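Local coordinates for ribose-phosphate pyrophosphokinase (Thermus thermophilus, PDB 7PN0), which probably catalyses the transfer of a diphosphate group from ATP to ribose 5-phosphate, yielding 5-phosphoribosyl 1-diphosphate (PRPP), and is seen here with bound ADP, at residues P148-Y153 with R282-A287; N162-A167 with G184-F189; A245-V250 with T270-P275. All blocks are in the same frame, centred on the assembly; numbering follows the deposited sequence.

All three contacts reach the same mixed sheet but differ in depth and chemistry. Contact 1, partly buried, lays helix 147-157 over strand 281-284, the outermost strand at one border within the chain, and relies on aliphatic and aromatic carbon. Contact 2 is buried; it pairs two neighbouring parallel strands near the other border, and backbone hydrogen bonds do most of the work. Contact 3, also buried and nearest the centre of the chain, joins the end of strand 241-246 and short strand 248-249 to the loop after strand 266-270, through hydroxyls, an imidazole and waters. Contacts 1 and 3 touch, D271 bonding to T285 and V286; contact 2 lies about 19 Å and 23 Å from them, centre to centre.

Contact 1 of 3, residues P148-Y153 with R282-A287; sequences PVIANY and RTLTVA
L284 reaches from strand 281-284 toward the helix and sets its forked side chain against V149 and Y153, one turn apart. CB of L284 meets V149 CG1 at 3.7 Å, and the two side chains slide past each other in opposite directions; CG1 stands anti to the backbone N of V149 (chi1 166°), which extends it toward the strand. The fork of L284 crosses Y153 at about a right angle: its CD2 is 3.6 Å from Y153 CD1, while its CD1 is 3.8 Å from Y153 CB. I150 adds a looser touch, its CG1 4.4 Å from L284 CD1. A branched leucine suits this place because its two methyls can straddle the root of the aromatic side chain.

No hydrogen bond joins the two segments; their polar ends find partners outside them. Y153 OH bonds to E266, which also forms a salt bridge with R282, so one carboxylate serves both side chains, one oxygen each. T285 OG1 accepts from A287 N at 3.3 Å in an ST turn and also hydrogen-bonds to D271. V286 holds the N-cap position of the next helix, and its N bonds to D271 as well.

Helix 147-157 runs across strand 281-284; the axes of 148-153 and 282-284 come within 9.9 Å, with 137° between their directions. A268 of strand 266-270 touches both Y153 and L284, and A151 packs against helix 173-183.

Contact 2 of 3, residues N162-A167 with G184-F189; sequences NAVVVA and GLPLAF
V165 takes part in two of the three backbone hydrogen bonds that join these parallel strands. Its N donates to P186 O at 3.1 Å, in the plane of that carbonyl, and its O accepts from A188 N at 2.7 Å in a nearly straight bond (N-H...O 167°). A188 O then accepts from A167 N at 3.0 Å, the donor tilted 23° from the carbonyl plane. Both carbonyls are also approached by carbon: L187 CA lies near V165 O, and V166 CA near A188 O, as weak CA-H...O contacts. The backbone groups of V164 and V166 turn to the other edge of their strand and bond to T213 and L215, while A167 pairs onward with I190. P186 has no N-H to give, and A163 O meets its CD at 3.5 Å instead.

Side chains fill both faces. V164 CG2, anti to the backbone N, leans on P186 CG; A188 offers only a methyl, its CB, which meets V164 CG2 at 3.9 Å and V166 CG2 more loosely. L185 puts CD2 3.8 Å from A163 CB and 4.0 Å from V165 CG2, covering the start of the pair; an alanine here would probably leave A163 and V165 with a gap beside them. A167 O sits over one face of the F189 ring, 3.4 Å from CD2. That ring meets F189 of the second subunit edge-to-face.

V165 and L187 share the face covered by A176 of helix 173-183. Strand 163-167, helix 173-183 and strand 187-194 make a beta-alpha-beta unit with adjacent parallel strands, of the kind that builds the phosphoribosyltransferase-like alpha/beta fold.

Contact 3 of 3, residues A245-V250 with T270-P275; sequences AATHGV and TDTCPP
H248 and T272 meet at about a right angle, imidazole to hydroxyl. Along H248, CB passes 4.0 Å from T272 OG1; CG stands beside the backbone N, anti to the carbonyl carbon (chi1 -49°), which brings the ring edge to the threonine. ND1 then makes a nearly straight hydrogen bond with T272 OG1 (2.8 Å, 164°), close to the ring plane, and either atom could be the donor. CE1 rests against T272 CG2. At the far corner NE2 bonds to T127 O, so the ring is gripped on two sides and its rotation is fixed. T247 CG2 lies over one face, offset toward the rim. Histidine suits a place that needs two polar corners on one flat group.

T247 O accepts twice from T270, from OG1 at 2.6 Å and from N at 2.9 Å, the two donors coming from opposite faces of its carbonyl plane. T270 OG1 in turn accepts from T272 N, closing an ST turn that bends the chain after the strand. Water 1 fills the junction: it accepts from G249 N and C273 N, donates to T270 O at 2.7 Å, and bonds to T272 OG1. G249 O lies 3.5 Å from C273 CB, and waters 2 and 3 link it to the carbonyls of C273 and P274. V250 CG2 touches C273 SG more loosely.

Such loops at the carboxyl ends of parallel strands line the active site in phosphoribosyltransferase-like folds. A sulfate, probably from the crystallisation liquor, lies about 4 Å from the T247 side chain, which may mark a pocket, and ADP lies about 9 Å from the side chain of V250.

Contact 1 of 3, residues P148-Y153 with R282-A287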
loop_
_atom_site.group_PDB
_atom_site.type_symbol
_atom_site.label_atom_id
_atom_site.label_comp_id
_atom_site.label_asym_id
_atom_site.label_seq_id
_atom_site.Cartn_x
_atom_site.Cartn_y
_atom_site.Cartn_z
ATOM N N PRO A 148 28.301 -4.050 25.702
ATOM C CA PRO A 148 28.843 -3.401 26.897
ATOM C C PRO A 148 28.401 -4.106 28.191
ATOM O O PRO A 148 29.217 -4.237 29.101
ATOM C CB PRO A 148 28.326 -1.956 26.802
ATOM C CG PRO A 148 28.048 -1.778 25.315
ATOM C CD PRO A 148 27.519 -3.119 24.884
ATOM N N VAL A 149 27.153 -4.600 28.260
ATOM C CA VAL A 149 26.634 -5.163 29.533
ATOM C C VAL A 149 27.314 -6.520 29.749
ATOM O O VAL A 149 27.648 -6.854 30.932
ATOM C CB VAL A 149 25.095 -5.259 29.547
ATOM C CG1 VAL A 149 24.603 -6.131 30.688
ATOM C CG2 VAL A 149 24.442 -3.877 29.663
ATOM N N ILE A 150 27.529 -7.290 28.681
ATOM C CA ILE A 150 28.134 -8.664 28.778
ATOM C C ILE A 150 29.619 -8.529 29.134
ATOM O O ILE A 150 30.112 -9.298 30.011
ATOM C CB ILE A 150 27.913 -9.458 27.477
ATOM C CG1 ILE A 150 26.438 -9.831 27.327
ATOM C CG2 ILE A 150 28.828 -10.681 27.382
ATOM C CD1 ILE A 150 26.113 -10.627 26.101
ATOM N N ALA A 151 30.325 -7.612 28.492
ATOM C CA ALA A 151 31.756 -7.365 28.794
ATOM C C ALA A 151 31.900 -6.864 30.260
ATOM O O ALA A 151 32.791 -7.344 30.988
ATOM C CB ALA A 151 32.320 -6.414 27.770
ATOM N N ASN A 152 31.028 -5.987 30.730
ATOM C CA ASN A 152 31.039 -5.503 32.140
ATOM C C ASN A 152 30.909 -6.691 33.100
ATOM O O ASN A 152 31.684 -6.786 34.103
ATOM C CB ASN A 152 29.952 -4.464 32.396
ATOM C CG ASN A 152 30.037 -3.887 33.801
ATOM O OD1 ASN A 152 30.926 -3.097 34.069
ATOM N ND2 ASN A 152 29.129 -4.284 34.682
ATOM N N TYR A 153 29.958 -7.586 32.831
ATOM C CA TYR A 153 29.708 -8.785 33.652
ATOM C C TYR A 153 31.033 -9.531 33.811
ATOM O O TYR A 153 31.480 -9.781 34.952
ATOM C CB TYR A 153 28.679 -9.719 33.016
ATOM C CG TYR A 153 28.768 -11.131 33.535
ATOM C CD1 TYR A 153 28.384 -11.434 34.834
ATOM C CD2 TYR A 153 29.262 -12.154 32.752
ATOM C CE1 TYR A 153 28.459 -12.727 35.317
ATOM C CE2 TYR A 153 29.382 -13.445 33.236
ATOM C CZ TYR A 153 28.986 -13.738 34.533
ATOM O OH TYR A 153 29.066 -15.037 34.979
ATOM N N ARG A 282 22.909 -16.276 36.360
ATOM C CA ARG A 282 23.022 -14.853 36.760
ATOM C C ARG A 282 22.247 -13.981 35.758
ATOM O O ARG A 282 22.237 -14.319 34.545
ATOM C CB ARG A 282 24.487 -14.450 36.796
ATOM C CG ARG A 282 24.770 -13.189 37.598
ATOM C CD ARG A 282 24.967 -13.467 39.081
ATOM N NE ARG A 282 26.163 -12.790 39.593
ATOM C CZ ARG A 282 27.162 -13.384 40.269
ATOM N NH1 ARG A 282 27.136 -14.682 40.550
ATOM N NH2 ARG A 282 28.185 -12.663 40.693
ATOM N N THR A 283 21.639 -12.906 36.248
ATOM C CA THR A 283 20.866 -11.968 35.411
ATOM C C THR A 283 21.608 -10.645 35.242
ATOM O O THR A 283 22.108 -10.094 36.225
ATOM C CB THR A 283 19.474 -11.752 35.997
ATOM O OG1 THR A 283 18.814 -13.010 36.015
ATOM C CG2 THR A 283 18.678 -10.756 35.176
ATOM N N LEU A 284 21.659 -10.147 34.009
ATOM C CA LEU A 284 22.289 -8.863 33.650
ATOM C C LEU A 284 21.145 -7.967 33.158
ATOM O O LEU A 284 20.651 -8.163 32.016
ATOM C CB LEU A 284 23.351 -9.055 32.558
ATOM C CG LEU A 284 24.325 -10.228 32.722
ATOM C CD1 LEU A 284 25.232 -10.341 31.500
ATOM C CD2 LEU A 284 25.160 -10.081 34.010
ATOM N N THR A 285 20.656 -7.070 33.994
ATOM C CA THR A 285 19.426 -6.319 33.641
ATOM C C THR A 285 19.727 -5.351 32.482
ATOM O O THR A 285 20.778 -4.704 32.459
ATOM C CB THR A 285 18.767 -5.653 34.845
ATOM O OG1 THR A 285 17.550 -5.182 34.256
ATOM C CG2 THR A 285 19.578 -4.547 35.477
ATOM N N VAL A 286 18.816 -5.285 31.515
ATOM C CA VAL A 286 18.903 -4.313 30.396
ATOM C C VAL A 286 17.719 -3.357 30.504
ATOM O O VAL A 286 17.548 -2.547 29.592
ATOM C CB VAL A 286 18.966 -5.027 29.030
ATOM C CG1 VAL A 286 20.313 -5.705 28.838
ATOM C CG2 VAL A 286 17.841 -6.017 28.870
ATOM N N ALA A 287 16.952 -3.397 31.586
ATOM C CA ALA A 287 15.874 -2.396 31.805
ATOM C C ALA A 287 16.421 -0.968 31.712
ATOM O O ALA A 287 15.839 -0.104 31.034
ATOM C CB ALA A 287 15.185 -2.672 33.130
#

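Contact 2 of 3, residues N162-A167 with G184-F189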
loop_
_atom_site.group_PDB
_atom_site.type_symbol
_atom_site.label_atom_id
_atom_site.label_comp_id
_atom_site.label_asym_id
_atom_site.label_seq_id
_atom_site.Cartn_x
_atom_site.Cartn_y
_atom_site.Cartn_z
ATOM N N ASN A 162 44.220 -14.209 33.284
ATOM C CA ASN A 162 44.361 -15.634 32.884
ATOM C C ASN A 162 43.140 -16.092 32.075
ATOM O O ASN A 162 42.823 -17.314 32.100
ATOM C CB ASN A 162 44.577 -16.495 34.135
ATOM C CG ASN A 162 44.834 -17.957 33.838
ATOM O OD1 ASN A 162 44.381 -18.830 34.584
ATOM N ND2 ASN A 162 45.536 -18.235 32.750
ATOM N N ALA A 163 42.501 -15.169 31.348
ATOM C CA ALA A 163 41.234 -15.426 30.622
ATOM C C ALA A 163 41.496 -15.482 29.114
ATOM O O ALA A 163 42.451 -14.822 28.624
ATOM C CB ALA A 163 40.229 -14.359 30.965
ATOM N N VAL A 164 40.651 -16.228 28.403
ATOM C CA VAL A 164 40.640 -16.250 26.916
ATOM C C VAL A 164 39.181 -16.340 26.453
ATOM O O VAL A 164 38.398 -17.059 27.061
ATOM C CB VAL A 164 41.475 -17.439 26.417
ATOM C CG1 VAL A 164 40.956 -18.747 26.969
ATOM C CG2 VAL A 164 41.571 -17.481 24.898
ATOM N N VAL A 165 38.831 -15.624 25.401
ATOM C CA VAL A 165 37.495 -15.749 24.773
ATOM C C VAL A 165 37.569 -16.866 23.714
ATOM O O VAL A 165 38.475 -16.845 22.859
ATOM C CB VAL A 165 37.029 -14.389 24.208
ATOM C CG1 VAL A 165 35.661 -14.486 23.555
ATOM C CG2 VAL A 165 37.016 -13.320 25.286
ATOM N N VAL A 166 36.642 -17.808 23.743
ATOM C CA VAL A 166 36.657 -18.962 22.817
ATOM C C VAL A 166 35.392 -18.897 21.969
ATOM O O VAL A 166 34.296 -18.842 22.559
ATOM C CB VAL A 166 36.727 -20.286 23.589
ATOM C CG1 VAL A 166 36.739 -21.470 22.636
ATOM C CG2 VAL A 166 37.913 -20.296 24.549
ATOM N N ALA A 167 35.541 -18.965 20.650
ATOM C CA ALA A 167 34.410 -19.271 19.742
ATOM C C ALA A 167 34.368 -20.774 19.497
ATOM O O ALA A 167 35.369 -21.342 19.075
ATOM C CB ALA A 167 34.572 -18.521 18.458
ATOM N N GLY A 184 40.385 -7.017 26.414
ATOM C CA GLY A 184 41.838 -7.071 26.161
ATOM C C GLY A 184 42.350 -8.481 26.291
ATOM O O GLY A 184 43.401 -8.672 26.869
ATOM N N LEU A 185 41.622 -9.442 25.756
ATOM C CA LEU A 185 41.890 -10.882 25.924
ATOM C C LEU A 185 42.246 -11.457 24.562
ATOM O O LEU A 185 41.803 -10.954 23.516
ATOM C CB LEU A 185 40.630 -11.564 26.458
ATOM C CG LEU A 185 40.508 -11.865 27.955
ATOM C CD1 LEU A 185 41.382 -11.000 28.839
ATOM C CD2 LEU A 185 39.056 -11.799 28.388
ATOM N N PRO A 186 43.014 -12.564 24.561
ATOM C CA PRO A 186 43.233 -13.343 23.359
ATOM C C PRO A 186 41.919 -14.017 22.955
ATOM O O PRO A 186 41.061 -14.200 23.797
ATOM C CB PRO A 186 44.291 -14.388 23.767
ATOM C CG PRO A 186 44.144 -14.515 25.277
ATOM C CD PRO A 186 43.672 -13.148 25.745
ATOM N N LEU A 187 41.810 -14.360 21.676
ATOM C CA LEU A 187 40.644 -15.053 21.073
ATOM C C LEU A 187 41.105 -16.428 20.628
ATOM O O LEU A 187 42.149 -16.501 19.998
ATOM C CB LEU A 187 40.109 -14.221 19.908
ATOM C CG LEU A 187 38.872 -14.757 19.202
ATOM C CD1 LEU A 187 37.685 -14.837 20.138
ATOM C CD2 LEU A 187 38.534 -13.891 17.994
ATOM N N ALA A 188 40.401 -17.484 21.014
ATOM C CA ALA A 188 40.726 -18.858 20.589
ATOM C C ALA A 188 39.522 -19.408 19.842
ATOM O O ALA A 188 38.429 -18.846 20.003
ATOM C CB ALA A 188 41.079 -19.711 21.776
ATOM N N PHE A 189 39.726 -20.483 19.090
ATOM C CA PHE A 189 38.656 -21.214 18.379
ATOM C C PHE A 189 38.772 -22.685 18.750
ATOM O O PHE A 189 39.892 -23.251 18.667
ATOM C CB PHE A 189 38.748 -20.969 16.866
ATOM C CG PHE A 189 37.611 -21.605 16.109
ATOM C CD1 PHE A 189 37.655 -22.930 15.724
ATOM C CD2 PHE A 189 36.456 -20.889 15.864
ATOM C CE1 PHE A 189 36.565 -23.527 15.102
ATOM C CE2 PHE A 189 35.375 -21.481 15.226
ATOM C CZ PHE A 189 35.424 -22.804 14.863
#

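Contact 3 of 3, residues A245-V250 with T270-P275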
loop_
_atom_site.group_PDB
_atom_site.type_symbol
_atom_site.label_atom_id
_atom_site.label_comp_id
_atom_site.label_asym_id
_atom_site.label_seq_id
_atom_site.Cartn_x
_atom_site.Cartn_y
_atom_site.Cartn_z
ATOM N N ALA A 245 28.032 -16.506 28.686
ATOM C CA ALA A 245 27.036 -15.430 28.714
ATOM C C ALA A 245 26.313 -15.388 27.378
ATOM O O ALA A 245 26.860 -15.866 26.363
ATOM C CB ALA A 245 27.701 -14.129 29.060
ATOM N N ALA A 246 25.112 -14.843 27.393
ATOM C CA ALA A 246 24.304 -14.621 26.181
ATOM C C ALA A 246 23.440 -13.404 26.434
ATOM O O ALA A 246 23.236 -13.059 27.635
ATOM C CB ALA A 246 23.456 -15.834 25.856
ATOM N N THR A 247 22.876 -12.830 25.380
ATOM C CA THR A 247 21.834 -11.791 25.567
ATOM C C THR A 247 20.546 -12.433 26.078
ATOM O O THR A 247 20.018 -12.010 27.155
ATOM C CB THR A 247 21.597 -10.960 24.307
ATOM O OG1 THR A 247 22.839 -10.337 23.932
ATOM C CG2 THR A 247 20.527 -9.947 24.595
ATOM N N HIS A 248 20.033 -13.407 25.337
ATOM C CA HIS A 248 18.678 -13.957 25.540
ATOM C C HIS A 248 18.782 -15.297 26.261
ATOM O O HIS A 248 19.303 -16.286 25.659
ATOM C CB HIS A 248 17.955 -14.083 24.199
ATOM C CG HIS A 248 18.016 -12.842 23.367
ATOM N ND1 HIS A 248 17.416 -11.665 23.766
ATOM C CD2 HIS A 248 18.520 -12.622 22.130
ATOM C CE1 HIS A 248 17.595 -10.749 22.834
ATOM N NE2 HIS A 248 18.288 -11.292 21.823
ATOM N N GLY A 249 18.303 -15.309 27.497
ATOM C CA GLY A 249 18.250 -16.494 28.359
ATOM C C GLY A 249 16.903 -17.121 28.192
ATOM O O GLY A 249 15.990 -16.852 29.010
ATOM N N VAL A 250 16.759 -17.885 27.112
ATOM C CA VAL A 250 15.444 -18.440 26.733
ATOM C C VAL A 250 15.183 -19.698 27.603
ATOM O O VAL A 250 14.092 -19.795 28.203
ATOM C CB VAL A 250 15.387 -18.697 25.223
ATOM C CG1 VAL A 250 13.998 -19.146 24.836
ATOM C CG2 VAL A 250 15.847 -17.487 24.412
ATOM N N THR A 270 20.748 -11.600 29.915
ATOM C CA THR A 270 19.967 -10.413 30.293
ATOM C C THR A 270 18.550 -10.872 30.681
ATOM O O THR A 270 18.211 -12.110 30.629
ATOM C CB THR A 270 19.951 -9.372 29.160
ATOM O OG1 THR A 270 18.996 -9.867 28.211
ATOM C CG2 THR A 270 21.319 -9.097 28.584
ATOM N N ASP A 271 17.704 -9.892 30.957
ATOM C CA ASP A 271 16.295 -10.126 31.319
ATOM C C ASP A 271 15.420 -9.768 30.113
ATOM O O ASP A 271 14.245 -9.474 30.313
ATOM C CB ASP A 271 15.915 -9.396 32.611
ATOM C CG ASP A 271 16.280 -7.921 32.710
ATOM O OD1 ASP A 271 16.864 -7.374 31.754
ATOM O OD2 ASP A 271 15.972 -7.317 33.768
ATOM N N THR A 272 15.937 -9.806 28.883
ATOM C CA THR A 272 15.039 -9.664 27.690
ATOM C C THR A 272 13.912 -10.707 27.783
ATOM O O THR A 272 12.761 -10.443 27.335
ATOM C CB THR A 272 15.783 -9.828 26.352
ATOM O OG1 THR A 272 16.474 -11.066 26.356
ATOM C CG2 THR A 272 16.756 -8.726 26.021
ATOM N N CYS A 273 14.241 -11.884 28.313
ATOM C CA CYS A 273 13.310 -12.969 28.671
ATOM C C CYS A 273 13.296 -13.077 30.184
ATOM O O CYS A 273 14.325 -12.855 30.823
ATOM C CB CYS A 273 13.772 -14.306 28.110
ATOM S SG CYS A 273 14.010 -14.228 26.313
ATOM N N PRO A 274 12.140 -13.383 30.791
ATOM C CA PRO A 274 12.057 -13.479 32.251
ATOM C C PRO A 274 13.043 -14.530 32.744
ATOM O O PRO A 274 13.038 -15.650 32.251
ATOM C CB PRO A 274 10.618 -13.922 32.512
ATOM C CG PRO A 274 9.867 -13.383 31.317
ATOM C CD PRO A 274 10.821 -13.504 30.148
ATOM N N PRO A 275 13.969 -14.193 33.663
ATOM C CA PRO A 275 14.944 -15.179 34.136
ATOM C C PRO A 275 14.286 -16.381 34.816
ATOM O O PRO A 275 13.197 -16.249 35.402
ATOM C CB PRO A 275 15.793 -14.375 35.140
ATOM C CG PRO A 275 15.655 -12.963 34.662
ATOM C CD PRO A 275 14.216 -12.863 34.214
HETATM O O HOH W 1 16.973 -12.897 28.413
HETATM O O HOH W 2 16.278 -15.033 31.140
HETATM O O HOH W 3 13.742 -17.570 30.630
#